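Local coordinates for protein alginate lyase, family PL7 (PDB 4BE3) that is an exolytic alginate lyase of family PL7, probably cleaving poly(beta-D-mannuronate) in alginate chains, at residues 9-14 and 25-30; 14-19 and 66-71; 80-85 and 256-261. All blocks are in the same frame, centred on the assembly; numbering follows the deposited sequence.

Contact 1. Residues 9-14 and 25-30; sequences PQMDEW and EDLVNY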
loop_
_atom_site.group_PDB
_atom_site.type_symbol
_atom_site.label_atom_id
_atom_site.label_comp_id
_atom_site.label_asym_id
_atom_site.label_seq_id
_atom_site.Cartn_x
_atom_site.Cartn_y
_atom_site.Cartn_z
ATOM N N PRO A 9 -16.549 -7.878 -3.952
ATOM C CA PRO A 9 -16.342 -8.057 -2.517
ATOM C C PRO A 9 -15.437 -7.034 -1.925
ATOM O O PRO A 9 -15.449 -6.859 -0.699
ATOM C CB PRO A 9 -15.676 -9.406 -2.446
ATOM C CG PRO A 9 -15.826 -10.085 -3.727
ATOM C CD PRO A 9 -16.316 -9.091 -4.758
ATOM N N GLN A 10 -14.570 -6.394 -2.742
ATOM C CA GLN A 10 -13.780 -5.328 -2.214
ATOM C C GLN A 10 -14.410 -3.993 -2.443
ATOM O O GLN A 10 -13.691 -2.976 -2.463
ATOM C CB GLN A 10 -12.426 -5.339 -3.019
ATOM C CG GLN A 10 -11.649 -6.639 -2.623
ATOM C CD GLN A 10 -10.433 -6.720 -3.577
ATOM O OE1 GLN A 10 -10.572 -6.414 -4.769
ATOM N NE2 GLN A 10 -9.350 -7.164 -3.093
ATOM N N MET A 11 -15.733 -3.915 -2.469
ATOM C CA MET A 11 -16.354 -2.643 -2.768
ATOM C C MET A 11 -15.992 -1.598 -1.742
ATOM O O MET A 11 -15.877 -0.371 -2.101
ATOM C CB MET A 11 -17.832 -2.840 -3.029
ATOM C CG MET A 11 -18.466 -1.588 -3.362
ATOM S SD MET A 11 -18.819 -1.636 -5.111
ATOM C CE MET A 11 -17.411 -1.315 -5.866
ATOM N N ASP A 12 -15.650 -2.045 -0.491
ATOM C CA ASP A 12 -15.367 -1.019 0.505
ATOM C C ASP A 12 -13.969 -0.452 0.328
ATOM O O ASP A 12 -13.597 0.418 1.020
ATOM C CB ASP A 12 -15.464 -1.615 1.949
ATOM C CG ASP A 12 -14.448 -2.725 2.202
ATOM O OD1 ASP A 12 -13.678 -3.249 1.400
ATOM O OD2 ASP A 12 -14.417 -3.159 3.332
ATOM N N GLU A 13 -13.193 -0.921 -0.630
ATOM C CA GLU A 13 -11.853 -0.370 -0.964
ATOM C C GLU A 13 -11.902 0.745 -2.042
ATOM O O GLU A 13 -10.870 1.334 -2.335
ATOM C CB GLU A 13 -10.992 -1.565 -1.519
ATOM C CG GLU A 13 -10.701 -2.487 -0.331
ATOM C CD GLU A 13 -9.749 -3.607 -0.742
ATOM O OE1 GLU A 13 -8.768 -3.431 -1.627
ATOM O OE2 GLU A 13 -9.930 -4.764 -0.232
ATOM N N TRP A 14 -13.098 1.008 -2.509
ATOM C CA TRP A 14 -13.317 2.058 -3.534
ATOM C C TRP A 14 -14.226 3.182 -3.114
ATOM O O TRP A 14 -15.203 2.889 -2.345
ATOM C CB TRP A 14 -13.999 1.440 -4.736
ATOM C CG TRP A 14 -13.209 0.302 -5.389
ATOM C CD1 TRP A 14 -13.454 -1.058 -5.263
ATOM C CD2 TRP A 14 -12.200 0.428 -6.470
ATOM N NE1 TRP A 14 -12.655 -1.774 -6.111
ATOM C CE2 TRP A 14 -11.837 -0.904 -6.849
ATOM C CE3 TRP A 14 -11.560 1.527 -7.087
ATOM C CZ2 TRP A 14 -10.930 -1.194 -7.939
ATOM C CZ3 TRP A 14 -10.607 1.247 -8.114
ATOM C CH2 TRP A 14 -10.296 -0.090 -8.509
ATOM N N GLU A 25 -18.345 7.809 -0.598
ATOM C CA GLU A 25 -17.119 7.163 -0.123
ATOM C C GLU A 25 -17.446 5.730 0.306
ATOM O O GLU A 25 -16.577 4.854 0.302
ATOM C CB GLU A 25 -16.595 8.022 1.043
ATOM C CG GLU A 25 -15.286 7.546 1.616
ATOM C CD GLU A 25 -14.055 8.066 0.806
ATOM O OE1 GLU A 25 -14.208 9.101 0.062
ATOM O OE2 GLU A 25 -12.925 7.458 0.991
ATOM N N ASP A 26 -18.655 5.513 0.827
ATOM C CA ASP A 26 -19.070 4.163 1.357
ATOM C C ASP A 26 -19.970 3.494 0.379
ATOM O O ASP A 26 -21.132 3.878 0.206
ATOM C CB ASP A 26 -19.885 4.167 2.712
ATOM C CG ASP A 26 -20.259 2.708 3.204
ATOM O OD1 ASP A 26 -19.710 1.622 2.736
ATOM O OD2 ASP A 26 -21.115 2.651 4.141
ATOM N N LEU A 27 -19.454 2.483 -0.321
ATOM C CA LEU A 27 -20.214 1.990 -1.528
ATOM C C LEU A 27 -20.849 0.712 -1.279
ATOM O O LEU A 27 -21.523 0.109 -2.104
ATOM C CB LEU A 27 -19.216 1.853 -2.801
ATOM C CG LEU A 27 -18.637 3.189 -3.259
ATOM C CD1 LEU A 27 -17.686 2.826 -4.435
ATOM C CD2 LEU A 27 -19.750 4.133 -3.636
ATOM N N VAL A 28 -20.710 0.239 -0.021
ATOM C CA VAL A 28 -21.500 -0.957 0.303
ATOM C C VAL A 28 -22.992 -0.659 0.299
ATOM O O VAL A 28 -23.465 0.406 0.980
ATOM C CB VAL A 28 -21.038 -1.597 1.653
ATOM C CG1 VAL A 28 -22.010 -2.721 2.046
ATOM C CG2 VAL A 28 -19.642 -2.247 1.479
ATOM N N ASN A 29 -23.786 -1.524 -0.382
ATOM C CA ASN A 29 -25.217 -1.261 -0.566
ATOM C C ASN A 29 -25.514 0.128 -1.070
ATOM O O ASN A 29 -26.350 0.860 -0.485
ATOM C CB ASN A 29 -25.971 -1.525 0.731
ATOM C CG ASN A 29 -25.815 -2.970 1.154
ATOM O OD1 ASN A 29 -25.726 -3.854 0.260
ATOM N ND2 ASN A 29 -25.719 -3.251 2.493
ATOM N N TYR A 30 -24.849 0.518 -2.180
ATOM C CA TYR A 30 -25.108 1.834 -2.779
ATOM C C TYR A 30 -25.330 1.674 -4.216
ATOM O O TYR A 30 -24.543 0.945 -4.844
ATOM C CB TYR A 30 -23.927 2.700 -2.535
ATOM C CG TYR A 30 -24.121 4.065 -3.213
ATOM C CD1 TYR A 30 -24.930 5.009 -2.654
ATOM C CD2 TYR A 30 -23.509 4.331 -4.479
ATOM C CE1 TYR A 30 -25.149 6.281 -3.250
ATOM C CE2 TYR A 30 -23.658 5.581 -5.043
ATOM C CZ TYR A 30 -24.486 6.535 -4.438
ATOM O OH TYR A 30 -24.671 7.745 -5.048
HETATM O O HOH W 1 -16.666 2.009 -0.327
#

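Contact 2. Residues 14-19 and 66-71; sequences WKILLG and TELGQK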
loop_
_atom_site.group_PDB
_atom_site.type_symbol
_atom_site.label_atom_id
_atom_site.label_comp_id
_atom_site.label_asym_id
_atom_site.label_seq_id
_atom_site.Cartn_x
_atom_site.Cartn_y
_atom_site.Cartn_z
ATOM N N TRP A 14 -13.098 1.008 -2.509
ATOM C CA TRP A 14 -13.317 2.058 -3.534
ATOM C C TRP A 14 -14.226 3.182 -3.114
ATOM O O TRP A 14 -15.203 2.889 -2.345
ATOM C CB TRP A 14 -13.999 1.440 -4.736
ATOM C CG TRP A 14 -13.209 0.302 -5.389
ATOM C CD1 TRP A 14 -13.454 -1.058 -5.263
ATOM C CD2 TRP A 14 -12.200 0.428 -6.470
ATOM N NE1 TRP A 14 -12.655 -1.774 -6.111
ATOM C CE2 TRP A 14 -11.837 -0.904 -6.849
ATOM C CE3 TRP A 14 -11.560 1.527 -7.087
ATOM C CZ2 TRP A 14 -10.930 -1.194 -7.939
ATOM C CZ3 TRP A 14 -10.607 1.247 -8.114
ATOM C CH2 TRP A 14 -10.296 -0.090 -8.509
ATOM N N LYS A 15 -14.037 4.434 -3.630
ATOM C CA LYS A 15 -15.023 5.492 -3.522
ATOM C C LYS A 15 -15.501 5.707 -4.987
ATOM O O LYS A 15 -14.881 5.084 -5.947
ATOM C CB LYS A 15 -14.400 6.765 -3.025
ATOM C CG LYS A 15 -13.310 7.306 -3.950
ATOM C CD LYS A 15 -12.562 8.477 -3.349
ATOM C CE LYS A 15 -11.630 7.978 -2.223
ATOM N NZ LYS A 15 -10.634 9.096 -2.007
ATOM N N ILE A 16 -16.554 6.474 -5.157
ATOM C CA ILE A 16 -17.021 6.705 -6.554
ATOM C C ILE A 16 -17.261 8.187 -6.791
ATOM O O ILE A 16 -17.597 8.947 -5.823
ATOM C CB ILE A 16 -18.299 5.804 -6.864
ATOM C CG1 ILE A 16 -18.551 5.603 -8.421
ATOM C CG2 ILE A 16 -19.568 6.440 -6.273
ATOM C CD1 ILE A 16 -19.512 4.505 -8.762
ATOM N N LEU A 17 -17.121 8.595 -8.083
ATOM C CA LEU A 17 -17.714 9.879 -8.521
ATOM C C LEU A 17 -18.721 9.432 -9.616
ATOM O O LEU A 17 -18.315 8.660 -10.552
ATOM C CB LEU A 17 -16.606 10.778 -9.087
ATOM C CG LEU A 17 -17.144 11.998 -9.911
ATOM C CD1 LEU A 17 -18.067 12.823 -8.918
ATOM C CD2 LEU A 17 -15.886 12.721 -10.297
ATOM N N LEU A 18 -19.963 9.936 -9.633
ATOM C CA LEU A 18 -20.946 9.640 -10.693
ATOM C C LEU A 18 -20.990 10.726 -11.708
ATOM O O LEU A 18 -20.511 11.877 -11.424
ATOM C CB LEU A 18 -22.361 9.551 -10.073
ATOM C CG LEU A 18 -22.455 8.572 -8.857
ATOM C CD1 LEU A 18 -23.959 8.630 -8.445
ATOM C CD2 LEU A 18 -22.074 7.099 -9.164
ATOM N N GLY A 19 -21.665 10.435 -12.820
ATOM C CA GLY A 19 -21.750 11.381 -13.969
ATOM C C GLY A 19 -22.513 12.647 -13.572
ATOM O O GLY A 19 -22.361 13.663 -14.245
ATOM N N THR A 66 -18.472 8.044 -14.507
ATOM C CA THR A 66 -19.045 7.318 -13.328
ATOM C C THR A 66 -17.961 6.318 -13.057
ATOM O O THR A 66 -17.757 5.361 -13.913
ATOM C CB THR A 66 -20.316 6.635 -13.723
ATOM O OG1 THR A 66 -21.299 7.649 -14.024
ATOM C CG2 THR A 66 -20.809 5.794 -12.511
ATOM N N GLU A 67 -17.133 6.518 -11.999
ATOM C CA GLU A 67 -15.873 5.692 -11.996
ATOM C C GLU A 67 -15.472 5.542 -10.492
ATOM O O GLU A 67 -15.531 6.554 -9.710
ATOM C CB GLU A 67 -14.787 6.561 -12.728
ATOM C CG GLU A 67 -13.500 5.758 -12.984
ATOM C CD GLU A 67 -12.429 6.588 -13.653
ATOM O OE1 GLU A 67 -12.266 7.819 -13.324
ATOM O OE2 GLU A 67 -11.699 5.962 -14.449
ATOM N N LEU A 68 -14.969 4.369 -10.210
ATOM C CA LEU A 68 -14.417 4.107 -8.809
ATOM C C LEU A 68 -13.039 4.675 -8.679
ATOM O O LEU A 68 -12.261 4.641 -9.690
ATOM C CB LEU A 68 -14.319 2.612 -8.694
ATOM C CG LEU A 68 -15.567 1.841 -8.925
ATOM C CD1 LEU A 68 -15.202 0.353 -8.617
ATOM C CD2 LEU A 68 -16.666 2.260 -7.895
ATOM N N GLY A 69 -12.592 5.076 -7.476
ATOM C CA GLY A 69 -11.192 5.423 -7.256
ATOM C C GLY A 69 -10.780 4.590 -6.026
ATOM O O GLY A 69 -11.563 4.490 -5.017
ATOM N N GLN A 70 -9.609 4.021 -6.134
ATOM C CA GLN A 70 -9.147 3.160 -4.996
ATOM C C GLN A 70 -8.781 4.079 -3.803
ATOM O O GLN A 70 -8.017 5.073 -3.916
ATOM C CB GLN A 70 -7.901 2.389 -5.493
ATOM C CG GLN A 70 -7.226 1.590 -4.406
ATOM C CD GLN A 70 -5.984 0.938 -4.993
ATOM O OE1 GLN A 70 -5.316 1.547 -5.914
ATOM N NE2 GLN A 70 -5.518 -0.199 -4.411
ATOM N N LYS A 71 -9.254 3.671 -2.581
ATOM C CA LYS A 71 -9.022 4.558 -1.396
ATOM C C LYS A 71 -7.580 4.509 -0.911
ATOM O O LYS A 71 -7.037 5.535 -0.508
ATOM C CB LYS A 71 -9.911 3.972 -0.288
ATOM C CG LYS A 71 -11.373 4.277 -0.516
ATOM C CD LYS A 71 -12.185 3.663 0.658
ATOM C CE LYS A 71 -13.646 3.998 0.409
ATOM N NZ LYS A 71 -14.491 3.409 1.540
HETATM O O HOH W 1 -16.666 2.009 -0.327
HETATM O O HOH W 2 -8.395 7.923 -0.357
HETATM O O HOH W 3 -8.514 7.784 -3.873
#

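Contact 3. Residues 80-85 and 256-261; sequences GKLNAT and FKLGAY. With SRT (S,R meso-tartaric acid), chain C.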
loop_
_atom_site.group_PDB
_atom_site.type_symbol
_atom_site.label_atom_id
_atom_site.label_comp_id
_atom_site.label_asym_id
_atom_site.label_seq_id
_atom_site.Cartn_x
_atom_site.Cartn_y
_atom_site.Cartn_z
ATOM N N GLY A 80 1.009 -2.625 -6.992
ATOM C CA GLY A 80 -0.399 -2.857 -6.823
ATOM C C GLY A 80 -0.866 -3.576 -8.108
ATOM O O GLY A 80 -0.177 -3.469 -9.143
ATOM N N LYS A 81 -1.971 -4.240 -8.014
ATOM C CA LYS A 81 -2.516 -4.986 -9.208
ATOM C C LYS A 81 -3.955 -4.794 -9.258
ATOM O O LYS A 81 -4.721 -4.863 -8.226
ATOM C CB LYS A 81 -2.175 -6.478 -9.016
ATOM C CG LYS A 81 -2.633 -7.301 -10.228
ATOM C CD LYS A 81 -2.489 -8.826 -9.972
ATOM C CE LYS A 81 -1.024 -9.178 -9.834
ATOM N NZ LYS A 81 -0.904 -10.672 -9.589
ATOM N N LEU A 82 -4.477 -4.546 -10.496
ATOM C CA LEU A 82 -5.868 -4.420 -10.688
ATOM C C LEU A 82 -6.250 -5.425 -11.806
ATOM O O LEU A 82 -5.592 -5.448 -12.863
ATOM C CB LEU A 82 -6.227 -2.999 -11.198
ATOM C CG LEU A 82 -7.655 -2.827 -11.698
ATOM C CD1 LEU A 82 -8.699 -2.969 -10.489
ATOM C CD2 LEU A 82 -7.767 -1.340 -12.226
ATOM N N ASN A 83 -7.259 -6.265 -11.581
ATOM C CA ASN A 83 -7.798 -7.148 -12.613
ATOM C C ASN A 83 -9.216 -6.810 -12.896
ATOM O O ASN A 83 -10.044 -6.696 -11.956
ATOM C CB ASN A 83 -7.801 -8.629 -12.046
ATOM C CG ASN A 83 -6.424 -9.280 -12.166
ATOM O OD1 ASN A 83 -6.082 -9.812 -13.254
ATOM N ND2 ASN A 83 -5.605 -9.083 -11.250
ATOM N N ALA A 84 -9.598 -6.685 -14.197
ATOM C CA ALA A 84 -10.928 -6.454 -14.519
ATOM C C ALA A 84 -11.416 -7.319 -15.693
ATOM O O ALA A 84 -10.657 -7.671 -16.552
ATOM C CB ALA A 84 -11.152 -4.982 -14.925
ATOM N N THR A 85 -12.676 -7.710 -15.694
ATOM C CA THR A 85 -13.278 -8.347 -16.886
ATOM C C THR A 85 -14.504 -7.559 -17.162
ATOM O O THR A 85 -15.352 -7.332 -16.259
ATOM C CB THR A 85 -13.646 -9.829 -16.576
ATOM O OG1 THR A 85 -12.385 -10.535 -16.363
ATOM C CG2 THR A 85 -14.313 -10.422 -17.740
ATOM N N PHE A 256 -5.459 3.204 -8.261
ATOM C CA PHE A 256 -6.241 2.715 -9.439
ATOM C C PHE A 256 -7.551 3.355 -9.549
ATOM O O PHE A 256 -8.163 3.813 -8.549
ATOM C CB PHE A 256 -6.528 1.193 -9.342
ATOM C CG PHE A 256 -5.280 0.355 -9.539
ATOM C CD1 PHE A 256 -4.665 0.384 -10.747
ATOM C CD2 PHE A 256 -4.739 -0.490 -8.519
ATOM C CE1 PHE A 256 -3.533 -0.425 -11.041
ATOM C CE2 PHE A 256 -3.647 -1.388 -8.782
ATOM C CZ PHE A 256 -2.982 -1.284 -10.042
ATOM N N LYS A 257 -8.110 3.409 -10.792
ATOM C CA LYS A 257 -9.512 3.779 -11.008
ATOM C C LYS A 257 -10.117 2.845 -12.050
ATOM O O LYS A 257 -9.382 2.267 -12.882
ATOM C CB LYS A 257 -9.600 5.224 -11.607
ATOM C CG LYS A 257 -8.867 6.236 -10.681
ATOM C CD LYS A 257 -9.291 7.711 -11.035
ATOM C CE LYS A 257 -10.692 7.812 -10.385
ATOM N NZ LYS A 257 -11.512 8.942 -10.894
ATOM N N LEU A 258 -11.410 2.686 -11.982
ATOM C CA LEU A 258 -12.070 1.676 -12.850
ATOM C C LEU A 258 -13.466 2.160 -13.014
ATOM O O LEU A 258 -14.166 2.543 -11.983
ATOM C CB LEU A 258 -12.056 0.340 -12.067
ATOM C CG LEU A 258 -12.784 -0.811 -12.781
ATOM C CD1 LEU A 258 -12.043 -2.173 -12.404
ATOM C CD2 LEU A 258 -14.248 -0.973 -12.377
ATOM N N GLY A 259 -14.041 1.994 -14.250
ATOM C CA GLY A 259 -15.474 2.290 -14.459
ATOM C C GLY A 259 -15.657 2.837 -15.903
ATOM O O GLY A 259 -15.104 2.205 -16.842
ATOM N N ALA A 260 -16.425 3.943 -16.034
ATOM C CA ALA A 260 -16.653 4.572 -17.346
ATOM C C ALA A 260 -16.263 6.040 -17.245
ATOM O O ALA A 260 -17.043 6.860 -16.758
ATOM C CB ALA A 260 -18.108 4.409 -17.730
ATOM N N TYR A 261 -15.075 6.379 -17.757
ATOM C CA TYR A 261 -14.617 7.784 -17.721
ATOM C C TYR A 261 -14.759 8.182 -19.188
ATOM O O TYR A 261 -13.935 7.759 -20.046
ATOM C CB TYR A 261 -13.138 7.724 -17.288
ATOM C CG TYR A 261 -12.416 9.081 -17.317
ATOM C CD1 TYR A 261 -13.122 10.302 -17.304
ATOM C CD2 TYR A 261 -10.989 9.072 -17.280
ATOM C CE1 TYR A 261 -12.380 11.517 -17.226
ATOM C CE2 TYR A 261 -10.294 10.273 -17.216
ATOM C CZ TYR A 261 -10.977 11.433 -17.189
ATOM O OH TYR A 261 -10.231 12.603 -17.121
HETATM O O1 SRT C . -9.123 13.103 -11.327
HETATM O O11 SRT C . -9.198 10.799 -11.372
HETATM C C1 SRT C . -9.414 11.942 -10.923
HETATM C C2 SRT C . -10.293 11.697 -9.746
HETATM O O2 SRT C . -9.889 10.702 -8.779
HETATM C C3 SRT C . -11.458 12.630 -9.539
HETATM O O3 SRT C . -12.223 11.870 -10.375
HETATM C C4 SRT C . -11.979 12.835 -8.187
HETATM O O4 SRT C . -13.033 12.328 -7.819
HETATM O O41 SRT C . -11.284 13.398 -7.344
#

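Contact 1. Residues 9-14 and 25-30
Leu-27 meets both Met-11 and Trp-14 with different parts of its side chain, and the apolar part of the contact rests on these three residues. Leu-27 CB lies 3.6 Å from Met-11 CG, where the two side chains cross obliquely. The methionine reaches it because its CG stands anti to the backbone N (chi1 -179°). The far end of Leu-27 turns to Trp-14: CD1 approaches the tryptophan CB at 4.0 Å and passes 3.2 Å from the carbonyl O of Trp-14, while the indole itself leads away from this segment. At the solvent side, Val-28 CG2 brushes Asp-12 CB at 4.3 Å, a thin apolar margin to the buried leucine.

The polar link is indirect. A water takes the N-H of Leu-27 (N to water O, 2.8 Å) and lies 2.6 Å from Trp-14 O, close enough to donate to it. It can also donate to Glu-25 O, although more acceptors compete for its two protons than it can serve. Lys-71, just past the end of strand 65-70, adds a direct tie by bonding through NZ to both Asp-12 O and Glu-25 O, one carbonyl from each segment.

The backbone before Trp-14 is wound into a short 3-10 turn, in which Trp-14 N bonds to Met-11 O at 3.1 Å; this carries Met-11 to the leucine just ahead of the strand. Leu-27 also packs on Ile-16 and Leu-68, extending the small core toward the sheet. Segment 9-14 leads into strand 14-17 and segment 25-30 leaves strand 23-24, its antiparallel partner, which places the contact at the open end of a beta-hairpin in the jelly-roll beta-sandwich of PL7 lyases.

Contact 2. Residues 14-19 and 66-71
Leu-68 lays its CD1 over one face of the Trp-14 indole, 3.8 Å from the centroid of the five-membered ring and 12° off the normal, a CH-pi contact made by side chains that cross at about a right angle. Trp-14 CG stands anti to the carbonyl carbon (chi1 -59°), which places it beneath that methyl. Leu-68 CB adds to it, 3.4 Å from Trp-14 CE3. The edge of the ring meets backbone instead: Trp-14 CE3 lies 3.3 Å from Gly-69 C. An alanine at Trp-14 would probably leave Leu-68 CD1 without the surface it rests on and open a gap beside the Gly-69 backbone. On the same face of the sheet, Ile-16 CD1 packs against Leu-68 CD2 at 3.7 Å.

These side chains are set by an antiparallel ladder. Lys-15 and Gly-69 exchange two hydrogen bonds, Lys-15 N to Gly-69 O and Gly-69 N to Lys-15 O, both 2.8 Å; Leu-17 and Glu-67 form the next such pair. Trp-14 with Gln-70 and Ile-16 with Leu-68 are the non-hydrogen-bonded pairs. Beyond the ladder, Gly-19 N reaches Thr-66 OG1 by a weak bond at 3.1 Å, while that oxygen is also bonded to Lys-50 O. At the other end, Lys-15 NZ binds two waters, one held by Gln-70 O and one by Lys-71 O.

Glu-67 is on the opposite face with Leu-17, which touches the bound tartrate. Glu-67 OE1 forms salt bridges with both Arg-65 and Lys-257. Strand 65-70 lies between strand 14-17 and strand 254-258, with Phe-49 of strand 44-52 packing on Ile-16 and Leu-68 from the other sheet.

Contact 3. Residues 80-85 and 256-261
Leu-82 CB sits almost exactly over the centre of the Phe-256 ring, 3.6 Å from the centroid and 5° off the normal, a CH-pi contact made by a methylene. Phe-256 CG, anti to the carbonyl carbon (chi1 -70°), starts the ring beneath it. The leucine and phenylalanine side chains run past one another in opposing senses, and Leu-82 CD2 is 3.8 Å from Phe-256 CD1. At its edge the ring meets backbone, Gly-80 C in its plane and Lys-81 N near it, 3.4 Å from Phe-256 CE2; a CB on Gly-80 would be tight against Phe-256 CE2. Leu-258 CD1 ends 3.9 Å from Leu-82 CD1 and equally close to Ala-84 CB.

The axes of 80-85 and 256-258 are 9° from parallel and approach no nearer than 8.8 Å, too far for backbone pairing, so side chains bridge the gap, the Phe-256 ring reaching the other strand's backbone. Lys-257 points the other way, and its NZ donates to tartrate O11 at 3.0 Å and O3 at 3.1 Å, while a salt bridge to Glu-67 holds the same ammonium. Gly-259 then turns the chain, at backbone angles that call for glycine.

The contact is a sheet-to-sheet interface of the sandwich: strand 80-90 lies between strands 187-194 and 295-306 in one sheet, while strand 254-258 lies between strands 65-70 and 104-112 in the other, with Tyr-189 and Leu-305 packing around it.

In the fold
Depth grows from contact 1 to contact 3, with centres about 21, 13 and 9 Å from the chain's centre. Contact 1 is partly exposed loop packing with a water bridge; contact 2 is a buried pairing within one sheet, carried by backbone hydrogen bonds; contact 3 joins the two sheets through apolar side chains. Trp-14 belongs to contacts 1 and 2 and also reaches contact 3, its CZ2 lying 3.8 Å from Leu-82 CD1. Lys-71 and the shared water tie contact 1 to contact 2. Strand 254-258 of contact 3 pairs with strand 65-70 of contact 2, with Leu-68 N 2.7 Å from Leu-258 O, and both contacts reach the tartrate pocket, through Lys-257 and Leu-17 respectively.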